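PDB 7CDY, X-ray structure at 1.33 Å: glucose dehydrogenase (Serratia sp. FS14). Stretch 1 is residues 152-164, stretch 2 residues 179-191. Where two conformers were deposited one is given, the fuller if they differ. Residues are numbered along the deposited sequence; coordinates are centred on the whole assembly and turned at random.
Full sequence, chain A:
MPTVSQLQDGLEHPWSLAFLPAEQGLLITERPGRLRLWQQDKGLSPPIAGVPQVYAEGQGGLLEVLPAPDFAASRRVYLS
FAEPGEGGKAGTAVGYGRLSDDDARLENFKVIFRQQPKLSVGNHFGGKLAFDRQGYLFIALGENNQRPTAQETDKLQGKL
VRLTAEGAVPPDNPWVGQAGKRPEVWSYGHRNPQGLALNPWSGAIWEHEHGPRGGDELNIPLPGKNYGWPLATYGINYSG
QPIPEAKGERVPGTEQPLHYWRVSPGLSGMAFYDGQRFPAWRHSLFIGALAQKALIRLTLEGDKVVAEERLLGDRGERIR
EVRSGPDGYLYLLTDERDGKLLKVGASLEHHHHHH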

# COMPACT_ATOMS: atom_id res chain seq x y z
N GLU A 152 -18.15 -6.50 8.07
CA GLU A 152 -18.41 -7.80 8.68
C GLU A 152 -17.19 -8.24 9.47
O GLU A 152 -16.08 -8.34 8.92
CB GLU A 152 -18.83 -8.80 7.60
CG GLU A 152 -20.14 -8.36 6.95
CD GLU A 152 -20.56 -9.17 5.75
OE1 GLU A 152 -20.15 -10.33 5.62
OE2 GLU A 152 -21.34 -8.63 4.92
N THR A 153 -17.37 -8.48 10.76
CA THR A 153 -16.24 -8.74 11.64
C THR A 153 -15.63 -10.12 11.44
O THR A 153 -14.51 -10.36 11.90
CB THR A 153 -16.63 -8.55 13.11
OG1 THR A 153 -17.64 -9.50 13.46
CG2 THR A 153 -17.14 -7.13 13.35
N ASP A 154 -16.34 -11.03 10.78
CA ASP A 154 -15.84 -12.38 10.53
C ASP A 154 -15.19 -12.52 9.16
O ASP A 154 -14.84 -13.64 8.77
CB ASP A 154 -16.95 -13.42 10.73
CG ASP A 154 -18.13 -13.20 9.80
OD1 ASP A 154 -18.34 -12.07 9.32
OD2 ASP A 154 -18.87 -14.18 9.57
N LYS A 155 -15.00 -11.42 8.42
CA LYS A 155 -14.43 -11.45 7.09
C LYS A 155 -13.23 -10.52 7.02
O LYS A 155 -13.24 -9.43 7.60
CB LYS A 155 -15.48 -11.07 6.04
CG LYS A 155 -16.56 -12.15 5.94
CD LYS A 155 -17.56 -11.91 4.85
CE LYS A 155 -18.65 -12.98 4.92
NZ LYS A 155 -19.90 -12.54 4.25
N LEU A 156 -12.19 -10.94 6.30
CA LEU A 156 -10.96 -10.16 6.20
C LEU A 156 -10.98 -9.14 5.06
O LEU A 156 -9.94 -8.56 4.72
CB LEU A 156 -9.74 -11.09 6.16
CG LEU A 156 -9.53 -11.79 7.50
CD1 LEU A 156 -8.58 -12.96 7.34
CD2 LEU A 156 -9.01 -10.82 8.55
N GLN A 157 -12.15 -8.86 4.51
CA GLN A 157 -12.32 -7.81 3.52
C GLN A 157 -12.37 -6.44 4.18
O GLN A 157 -13.06 -6.26 5.19
CB GLN A 157 -13.66 -8.03 2.81
CG GLN A 157 -13.60 -8.98 1.63
CD GLN A 157 -13.37 -10.41 2.06
OE1 GLN A 157 -13.85 -10.85 3.12
NE2 GLN A 157 -12.61 -11.15 1.26
N GLY A 158 -11.71 -5.46 3.58
CA GLY A 158 -11.81 -4.09 4.05
C GLY A 158 -11.26 -3.88 5.44
O GLY A 158 -11.82 -3.09 6.21
N LYS A 159 -10.20 -4.59 5.77
CA LYS A 159 -9.60 -4.57 7.09
C LYS A 159 -8.14 -4.16 6.97
O LYS A 159 -7.46 -4.44 5.97
CB LYS A 159 -9.61 -5.97 7.72
CG LYS A 159 -10.96 -6.67 7.74
CD LYS A 159 -11.94 -5.89 8.60
CE LYS A 159 -13.24 -6.64 8.89
NZ LYS A 159 -14.15 -6.70 7.71
N LEU A 160 -7.65 -3.48 8.00
CA LEU A 160 -6.23 -3.39 8.28
C LEU A 160 -5.91 -4.46 9.31
O LEU A 160 -6.63 -4.58 10.31
CB LEU A 160 -5.90 -2.01 8.84
CG LEU A 160 -4.44 -1.68 9.16
CD1 LEU A 160 -3.54 -1.95 7.97
CD2 LEU A 160 -4.31 -0.25 9.61
N VAL A 161 -4.87 -5.25 9.06
CA VAL A 161 -4.50 -6.39 9.90
C VAL A 161 -3.14 -6.09 10.52
O VAL A 161 -2.29 -5.46 9.90
CB VAL A 161 -4.45 -7.65 9.01
CG1 VAL A 161 -3.53 -8.72 9.57
CG2 VAL A 161 -5.86 -8.19 8.79
N ARG A 162 -2.95 -6.53 11.77
CA ARG A 162 -1.65 -6.45 12.44
C ARG A 162 -1.24 -7.84 12.91
O ARG A 162 -1.99 -8.49 13.65
CB ARG A 162 -1.67 -5.51 13.65
CG ARG A 162 -0.28 -5.35 14.27
CD ARG A 162 -0.27 -4.45 15.50
NE ARG A 162 -0.98 -5.05 16.62
CZ ARG A 162 -0.50 -5.17 17.86
NH1 ARG A 162 0.71 -4.74 18.17
NH2 ARG A 162 -1.27 -5.72 18.79
N LEU A 163 -0.05 -8.27 12.50
CA LEU A 163 0.51 -9.58 12.84
C LEU A 163 1.92 -9.43 13.37
O LEU A 163 2.56 -8.39 13.22
CB LEU A 163 0.53 -10.51 11.62
CG LEU A 163 -0.81 -10.74 10.92
CD1 LEU A 163 -0.60 -11.54 9.64
CD2 LEU A 163 -1.79 -11.44 11.85
N THR A 164 2.43 -10.51 13.97
CA THR A 164 3.85 -10.57 14.28
C THR A 164 4.65 -10.78 12.99
O THR A 164 4.10 -11.04 11.92
CB THR A 164 4.17 -11.72 15.23
OG1 THR A 164 4.04 -12.97 14.54
CG2 THR A 164 3.25 -11.70 16.47
N ALA A 179 -16.09 -13.36 20.23
CA ALA A 179 -16.77 -14.31 19.35
C ALA A 179 -17.21 -13.63 18.06
O ALA A 179 -17.72 -12.51 18.07
CB ALA A 179 -17.98 -14.90 20.07
N GLY A 180 -17.02 -14.33 16.94
CA GLY A 180 -17.47 -13.85 15.65
C GLY A 180 -16.61 -12.78 15.02
O GLY A 180 -17.06 -12.14 14.06
N LYS A 181 -15.40 -12.55 15.53
CA LYS A 181 -14.52 -11.52 15.02
C LYS A 181 -13.17 -12.14 14.70
O LYS A 181 -12.66 -12.95 15.46
CB LYS A 181 -14.33 -10.43 16.07
CG LYS A 181 -15.64 -9.82 16.55
CD LYS A 181 -15.36 -8.58 17.37
CE LYS A 181 -16.62 -8.09 18.06
NZ LYS A 181 -16.33 -6.89 18.88
N ARG A 182 -12.60 -11.76 13.56
CA ARG A 182 -11.28 -12.25 13.18
C ARG A 182 -10.21 -11.58 14.03
O ARG A 182 -10.10 -10.34 14.02
CB ARG A 182 -11.01 -12.00 11.70
CG ARG A 182 -11.75 -12.93 10.72
CD ARG A 182 -11.38 -14.40 10.83
NE ARG A 182 -9.97 -14.71 10.56
CZ ARG A 182 -9.54 -15.52 9.59
NH1 ARG A 182 -10.39 -16.08 8.74
NH2 ARG A 182 -8.24 -15.77 9.47
N PRO A 183 -9.38 -12.34 14.75
CA PRO A 183 -8.44 -11.72 15.69
C PRO A 183 -7.26 -11.03 15.02
O PRO A 183 -6.56 -10.26 15.69
CB PRO A 183 -7.99 -12.90 16.55
CG PRO A 183 -8.12 -14.08 15.66
CD PRO A 183 -9.37 -13.81 14.84
N GLU A 184 -7.05 -11.25 13.72
CA GLU A 184 -5.99 -10.55 12.98
C GLU A 184 -6.27 -9.06 12.78
O GLU A 184 -5.35 -8.31 12.46
CB GLU A 184 -5.84 -11.19 11.60
CG GLU A 184 -5.45 -12.66 11.60
CD GLU A 184 -6.62 -13.63 11.64
OE1 GLU A 184 -6.36 -14.85 11.48
OE2 GLU A 184 -7.79 -13.20 11.83
N VAL A 185 -7.51 -8.61 12.99
CA VAL A 185 -7.93 -7.29 12.53
C VAL A 185 -7.45 -6.20 13.47
O VAL A 185 -7.58 -6.30 14.70
CB VAL A 185 -9.47 -7.25 12.39
CG1 VAL A 185 -9.96 -5.81 12.20
CG2 VAL A 185 -9.92 -8.14 11.26
N TRP A 186 -6.94 -5.12 12.89
CA TRP A 186 -6.65 -3.88 13.60
C TRP A 186 -7.80 -2.90 13.49
O TRP A 186 -8.30 -2.41 14.50
CB TRP A 186 -5.36 -3.26 13.04
CG TRP A 186 -4.93 -1.97 13.69
CD1 TRP A 186 -5.13 -0.70 13.22
CD2 TRP A 186 -4.21 -1.83 14.92
NE1 TRP A 186 -4.59 0.22 14.08
CE2 TRP A 186 -4.01 -0.45 15.13
CE3 TRP A 186 -3.72 -2.74 15.86
CZ2 TRP A 186 -3.33 0.04 16.25
CZ3 TRP A 186 -3.04 -2.25 16.97
CH2 TRP A 186 -2.86 -0.88 17.15
N SER A 187 -8.24 -2.59 12.26
CA SER A 187 -9.36 -1.69 12.02
C SER A 187 -10.17 -2.21 10.84
O SER A 187 -9.70 -3.04 10.05
CB SER A 187 -8.90 -0.25 11.77
OG SER A 187 -7.97 -0.19 10.69
N TYR A 188 -11.39 -1.70 10.71
CA TYR A 188 -12.31 -2.21 9.70
C TYR A 188 -13.03 -1.06 9.02
O TYR A 188 -12.80 0.11 9.32
CB TYR A 188 -13.24 -3.29 10.29
CG TYR A 188 -14.32 -2.84 11.25
CD1 TYR A 188 -14.01 -2.34 12.51
CD2 TYR A 188 -15.65 -2.99 10.91
CE1 TYR A 188 -15.02 -1.96 13.39
CE2 TYR A 188 -16.66 -2.63 11.79
CZ TYR A 188 -16.33 -2.12 13.02
OH TYR A 188 -17.34 -1.75 13.89
N GLY A 189 -13.90 -1.39 8.06
CA GLY A 189 -14.59 -0.36 7.30
C GLY A 189 -13.72 0.40 6.32
O GLY A 189 -13.93 1.60 6.12
N HIS A 190 -12.77 -0.29 5.69
CA HIS A 190 -11.92 0.28 4.65
C HIS A 190 -12.38 -0.21 3.28
O HIS A 190 -12.95 -1.30 3.16
CB HIS A 190 -10.46 -0.12 4.90
CG HIS A 190 -9.93 0.33 6.23
ND1 HIS A 190 -9.68 1.66 6.51
CD2 HIS A 190 -9.64 -0.35 7.37
CE1 HIS A 190 -9.24 1.78 7.75
NE2 HIS A 190 -9.21 0.57 8.29
N ARG A 191 -12.15 0.61 2.26
CA ARG A 191 -12.56 0.25 0.90
C ARG A 191 -11.45 -0.43 0.10
O ARG A 191 -11.45 -1.65 -0.05
CB ARG A 191 -13.14 1.46 0.15
CG ARG A 191 -13.73 1.10 -1.19
CD ARG A 191 -14.34 2.34 -1.85
NE ARG A 191 -14.79 2.05 -3.21
CZ ARG A 191 -13.99 2.02 -4.26
NH1 ARG A 191 -12.70 2.31 -4.11
NH2 ARG A 191 -14.47 1.72 -5.45
O HOH W 1 -12.74 -14.88 7.53

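Around Leu160 and Ser187 the two stretches pair antiparallel; between them the stretches bury 984 Å², both sides summed. Leu160 and Ser187 form a hydrogen-bonded pair: Leu160 N donates to Ser187 O at 2.9 Å, and Ser187 N donates to Leu160 O at 3.2 Å. The register then slips by one residue, a beta bulge. Leu160 O also accepts from Trp186 N at 2.7 Å, so one carbonyl serves two successive amides. Beyond the bulge, Arg162 N donates to Glu184 O at 3.1 Å.

On the other side of the Leu160 pair, His190 N donates to Gly158 O at 3.0 Å. Outside this ladder, Arg182 N donates to Thr153 O at 2.9 Å. Gly158 has positive phi, which favours glycine. An ideal CB there would also lie 2.5 Å from His190 O, a clash.

Thr153 points toward stretch 2, and its OG1 donates to Gly180 O at 2.8 Å. The side chain and carbonyl of Thr153 thus both hold the same segment. Arg182 folds over Leu156, with Leu156 CD1 3.5 Å from Arg182 CZ, over one face of the guanidinium. The in-plane nitrogens remain free to bind Glu184: Arg182 NE reaches Glu184 OE2 and Arg182 NH2 reaches Glu184 OE1, both at 2.9 Å, in a salt bridge. A water links Arg182 NH1 (2.9 Å) to Asp154 O (2.7 Å).

Leu156, Leu160, Val185 and the Trp186 ring carbon offer hydrocarbon surface with no polar group to satisfy at these contacts. Leu156 CD2 lies 3.9 Å from Val185 CG2, and Leu160 CD2 lies 3.7 Å from Trp186 CD1. Trp186 CZ3 also covers one face of the Arg162 guanidinium, 3.5 Å from Arg162 NE. Ser187 OG and His190 NE2 share a hydrogen bond of 2.8 Å next to Leu160. The aliphatic part of Lys159 packs on Tyr188, with Lys159 CD 3.4 Å from Tyr188 CB. Its NZ binds the carbonyls of Glu152, Lys155 and Gln157, bracing the loop of stretch 1.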